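Local atomic coordinates of tannase (Lactobacillus plantarum, PDB entry 4JUI), a protein that probably hydrolyses the galloyl ester bonds of tannins and of small gallate esters, releasing gallic acid. Residues 215-220 against 340-345. The protein carries 1 engineered substitution. Numbering follows the deposited sequence.
With EGR (ethyl 3,4,5-trihydroxybenzoate), chain C.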
ATOM      1  N   MET A 215      -1.141 -14.670  11.590  1.00 10.37           N
ATOM      2  CA  MET A 215      -2.341 -15.470  11.832  1.00 11.06           C
ATOM      3  C   MET A 215      -3.138 -15.660  10.563  1.00 12.69           C
ATOM      4  O   MET A 215      -3.565 -16.775  10.261  1.00 10.34           O
ATOM      5  CB  MET A 215      -3.239 -14.832  12.892  1.00 10.08           C
ATOM      6  CG  MET A 215      -2.639 -14.878  14.276  1.00 10.18           C
ATOM      7  SD  MET A 215      -3.789 -14.235  15.511  1.00 18.45           S
ATOM      8  CE  MET A 215      -3.686 -12.492  15.174  1.00 26.48           C
ATOM      9  N   ALA A 216      -3.330 -14.569   9.817  1.00  9.11           N
ATOM     10  CA  ALA A 216      -4.112 -14.627   8.586  1.00 10.24           C
ATOM     11  C   ALA A 216      -3.441 -15.556   7.587  1.00 10.86           C
ATOM     12  O   ALA A 216      -4.118 -16.330   6.898  1.00 12.22           O
ATOM     13  CB  ALA A 216      -4.274 -13.247   7.990  1.00 11.40           C
ATOM     14  N   TYR A 217      -2.112 -15.487   7.516  1.00  9.39           N
ATOM     15  CA  TYR A 217      -1.390 -16.238   6.499  1.00  9.89           C
ATOM     16  C   TYR A 217      -1.538 -17.733   6.724  1.00 12.30           C
ATOM     17  O   TYR A 217      -1.691 -18.504   5.775  1.00 11.12           O
ATOM     18  CB  TYR A 217       0.088 -15.847   6.475  1.00 10.59           C
ATOM     19  CG  TYR A 217       0.734 -16.085   5.135  1.00  9.94           C
ATOM     20  CD1 TYR A 217       1.545 -17.191   4.920  1.00 11.57           C
ATOM     21  CD2 TYR A 217       0.526 -15.197   4.081  1.00  9.75           C
ATOM     22  CE1 TYR A 217       2.141 -17.414   3.680  1.00 11.83           C
ATOM     23  CE2 TYR A 217       1.111 -15.406   2.845  1.00 11.27           C
ATOM     24  CZ  TYR A 217       1.913 -16.512   2.650  1.00 13.72           C
ATOM     25  OH  TYR A 217       2.486 -16.731   1.426  1.00 13.71           O
ATOM     26  N   GLU A 218      -1.482 -18.141   7.983  1.00 10.03           N
ATOM     27  CA  GLU A 218      -1.615 -19.550   8.316  1.00 10.48           C
ATOM     28  C   GLU A 218      -3.048 -20.033   8.251  1.00 10.76           C
ATOM     29  O   GLU A 218      -3.292 -21.198   7.943  1.00 13.06           O
ATOM     30  CB  GLU A 218      -0.982 -19.859   9.681  1.00 10.70           C
ATOM     31  CG  GLU A 218       0.508 -19.540   9.684  1.00 12.05           C
ATOM     32  CD  GLU A 218       1.214 -20.083   8.446  1.00 13.73           C
ATOM     33  OE1 GLU A 218       1.035 -21.282   8.126  1.00 14.69           O
ATOM     34  OE2 GLU A 218       1.950 -19.315   7.786  1.00 14.19           O
ATOM     35  N   TRP A 219      -4.000 -19.160   8.549  1.00 10.18           N
ATOM     36  CA  TRP A 219      -5.392 -19.531   8.329  1.00 12.35           C
ATOM     37  C   TRP A 219      -5.579 -19.903   6.855  1.00 11.90           C
ATOM     38  O   TRP A 219      -6.257 -20.879   6.530  1.00 11.54           O
ATOM     39  CB  TRP A 219      -6.346 -18.401   8.739  1.00 11.66           C
ATOM     40  CG  TRP A 219      -7.773 -18.622   8.259  1.00 11.13           C
ATOM     41  CD1 TRP A 219      -8.732 -19.386   8.858  1.00 14.70           C
ATOM     42  CD2 TRP A 219      -8.379 -18.077   7.076  1.00 10.35           C
ATOM     43  NE1 TRP A 219      -9.891 -19.353   8.125  1.00 13.90           N
ATOM     44  CE2 TRP A 219      -9.706 -18.552   7.030  1.00 15.35           C
ATOM     45  CE3 TRP A 219      -7.932 -17.230   6.058  1.00 13.32           C
ATOM     46  CZ2 TRP A 219     -10.588 -18.214   5.995  1.00 15.32           C
ATOM     47  CZ3 TRP A 219      -8.802 -16.894   5.038  1.00 14.60           C
ATOM     48  CH2 TRP A 219     -10.119 -17.384   5.012  1.00 16.67           C
ATOM     49  N   GLN A 220      -4.943 -19.138   5.975  1.00 10.57           N
ATOM     50  CA  GLN A 220      -5.046 -19.384   4.541  1.00 12.46           C
ATOM     51  C   GLN A 220      -4.238 -20.589   4.071  1.00 16.30           C
ATOM     52  O   GLN A 220      -4.744 -21.420   3.314  1.00 12.70           O
ATOM     53  CB  GLN A 220      -4.607 -18.145   3.745  1.00 10.31           C
ATOM     54  CG  GLN A 220      -4.759 -18.333   2.245  1.00 10.74           C
ATOM     55  CD  GLN A 220      -4.685 -17.021   1.522  1.00 13.47           C
ATOM     56  OE1 GLN A 220      -5.363 -16.063   1.900  1.00 10.08           O
ATOM     57  NE2 GLN A 220      -3.846 -16.952   0.490  1.00 10.74           N
ATOM     58  N   LEU A 340      -2.349 -22.313  -6.311  1.00 17.28           N
ATOM     59  CA  LEU A 340      -1.709 -21.001  -6.294  1.00 15.75           C
ATOM     60  C   LEU A 340      -0.307 -21.063  -5.671  1.00 17.13           C
ATOM     61  O   LEU A 340       0.593 -20.328  -6.089  1.00 21.37           O
ATOM     62  CB  LEU A 340      -2.585 -20.027  -5.499  1.00 21.55           C
ATOM     63  CG  LEU A 340      -2.338 -18.531  -5.635  1.00 23.83           C
ATOM     64  CD1 LEU A 340      -2.592 -18.135  -7.078  1.00 29.00           C
ATOM     65  CD2 LEU A 340      -3.256 -17.764  -4.699  1.00 21.39           C
ATOM     66  N   THR A 341      -0.152 -21.963  -4.696  1.00 17.69           N
ATOM     67  CA  THR A 341       1.066 -22.167  -3.876  1.00 16.82           C
ATOM     68  C   THR A 341       1.301 -21.163  -2.742  1.00 18.08           C
ATOM     69  O   THR A 341       0.981 -19.984  -2.848  1.00 16.68           O
ATOM     70  CB  THR A 341       2.385 -22.281  -4.688  1.00 16.99           C
ATOM     71  OG1 THR A 341       2.785 -20.983  -5.140  1.00 19.99           O
ATOM     72  CG2 THR A 341       2.228 -23.221  -5.861  1.00 21.98           C
ATOM     73  N   ARG A 342       1.866 -21.666  -1.649  1.00 16.49           N
ATOM     74  CA  ARG A 342       2.304 -20.836  -0.535  1.00 16.84           C
ATOM     75  C   ARG A 342       3.620 -20.134  -0.901  1.00 14.65           C
ATOM     76  O   ARG A 342       4.498 -20.749  -1.515  1.00 18.12           O
ATOM     77  CB  ARG A 342       2.510 -21.730   0.695  1.00 12.46           C
ATOM     78  CG  ARG A 342       3.233 -21.055   1.847  1.00 16.34           C
ATOM     79  CD  ARG A 342       3.739 -22.065   2.863  1.00 18.77           C
ATOM     80  NE  ARG A 342       2.707 -22.487   3.804  1.00 18.76           N
ATOM     81  CZ  ARG A 342       2.414 -21.851   4.937  1.00 18.07           C
ATOM     82  NH1 ARG A 342       1.466 -22.336   5.727  1.00 16.73           N
ATOM     83  NH2 ARG A 342       3.068 -20.745   5.288  1.00 15.49           N
ATOM     84  N   MET A 343       3.758 -18.861  -0.535  1.00 15.16           N
ATOM     85  CA  MET A 343       4.989 -18.114  -0.813  1.00 15.10           C
ATOM     86  C   MET A 343       5.928 -18.063   0.388  1.00 15.08           C
ATOM     87  O   MET A 343       7.120 -18.364   0.277  1.00 17.15           O
ATOM     88  CB  MET A 343       4.663 -16.687  -1.261  1.00 14.65           C
ATOM     89  CG  MET A 343       5.889 -15.785  -1.388  1.00 17.26           C
ATOM     90  SD  MET A 343       5.454 -14.058  -1.681  1.00 19.27           S
ATOM     91  CE  MET A 343       7.088 -13.312  -1.727  1.00 21.95           C
ATOM     92  N   LYS A 344       5.383 -17.675   1.534  1.00 14.32           N
ATOM     93  CA  LYS A 344       6.185 -17.411   2.724  1.00 14.17           C
ATOM     94  C   LYS A 344       6.123 -18.544   3.730  1.00 13.74           C
ATOM     95  O   LYS A 344       5.148 -19.293   3.771  1.00 17.18           O
ATOM     96  CB  LYS A 344       5.709 -16.119   3.381  1.00 11.35           C
ATOM     97  CG  LYS A 344       5.983 -14.891   2.523  1.00 12.56           C
ATOM     98  CD  LYS A 344       5.427 -13.632   3.151  1.00 13.91           C
ATOM     99  CE  LYS A 344       5.791 -12.426   2.286  1.00 17.32           C
ATOM    100  NZ  LYS A 344       5.277 -11.149   2.843  1.00 18.29           N
ATOM    101  N   ALA A 345       7.170 -18.654   4.542  1.00 14.41           N
ATOM    102  CA  ALA A 345       7.253 -19.685   5.582  1.00 18.51           C
ATOM    103  C   ALA A 345       6.532 -19.232   6.854  1.00 18.83           C
ATOM    104  O   ALA A 345       5.652 -18.372   6.790  1.00 15.16           O
ATOM    105  CB  ALA A 345       8.697 -20.032   5.879  1.00 24.86           C
TER
HETATM  106  C01 EGR C 501       8.656  -6.238  -1.991  1.00 37.92           C
HETATM  107  C02 EGR C 501       7.288  -6.179  -2.609  1.00 35.06           C
HETATM  108  O03 EGR C 501       6.276  -5.428  -1.993  1.00 24.04           O
HETATM  109  C04 EGR C 501       6.349  -4.932  -0.691  1.00 30.72           C
HETATM  110  O05 EGR C 501       6.184  -3.747  -0.416  1.00 26.37           O
HETATM  111  C06 EGR C 501       6.305  -5.903   0.427  1.00 28.58           C
HETATM  112  C07 EGR C 501       6.580  -5.463   1.710  1.00 28.83           C
HETATM  113  C08 EGR C 501       6.562  -6.370   2.747  1.00 35.41           C
HETATM  114  O09 EGR C 501       6.835  -5.942   4.026  1.00 36.95           O
HETATM  115  C10 EGR C 501       6.263  -7.703   2.495  1.00 33.60           C
HETATM  116  O11 EGR C 501       6.237  -8.603   3.537  1.00 25.74           O
HETATM  117  C12 EGR C 501       5.980  -8.132   1.206  1.00 31.85           C
HETATM  118  O13 EGR C 501       5.685  -9.442   0.935  1.00 31.01           O
HETATM  119  C14 EGR C 501       5.999  -7.224   0.169  1.00 30.61           C
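Glu218 and Arg342 meet end-on in a two-pronged salt bridge between helix 210-221 and the loop after helix 333-340. NH1 of Arg342 reaches OE1 of Glu218 at 2.7 Å, and NH2 of Arg342 takes the syn lone pair of OE2 at 3.1 Å. The two flat groups are nearly coplanar (18° apart), and both bonds are close to straight. Arginine suits a buried carboxylate because its planar cation has N-H groups to spare: NH2 also bonds Lys344 O at 3.0 Å, in the guanidinium plane, tying helix and loop backbone together. Beside this pair, the hydroxyl of Tyr217 accepts two backbone N-H groups, Met343 N at 3.2 Å and, straighter, Lys344 N at 3.0 Å; a tyrosine's long rigid ring carries a polar atom to the loop backbone. A chi1 of -154°, which puts CG opposite the backbone N, brings CE1 within 3.8 Å of Lys344 CB. Were Arg342 an alanine, the Glu218 carboxylate would probably lose its countercharge and Lys344 O this donor. Further out, Ser259 OG hydrogen-bonds Glu218 OE1, Arg342 NE bonds Ile224 O, and Tyr217 OH hydrogen-bonds Arg421 O. Extended beyond CG, Lys344 is long enough for its NZ to bond two gallate hydroxyls, O13 (2.6 Å) and O11 (2.8 Å) of EGR. Tyr217, Glu218 and Arg342 thus form a second shell that probably helps to place this lysine in the galloyl-binding pocket of an alpha/beta-hydrolase esterase.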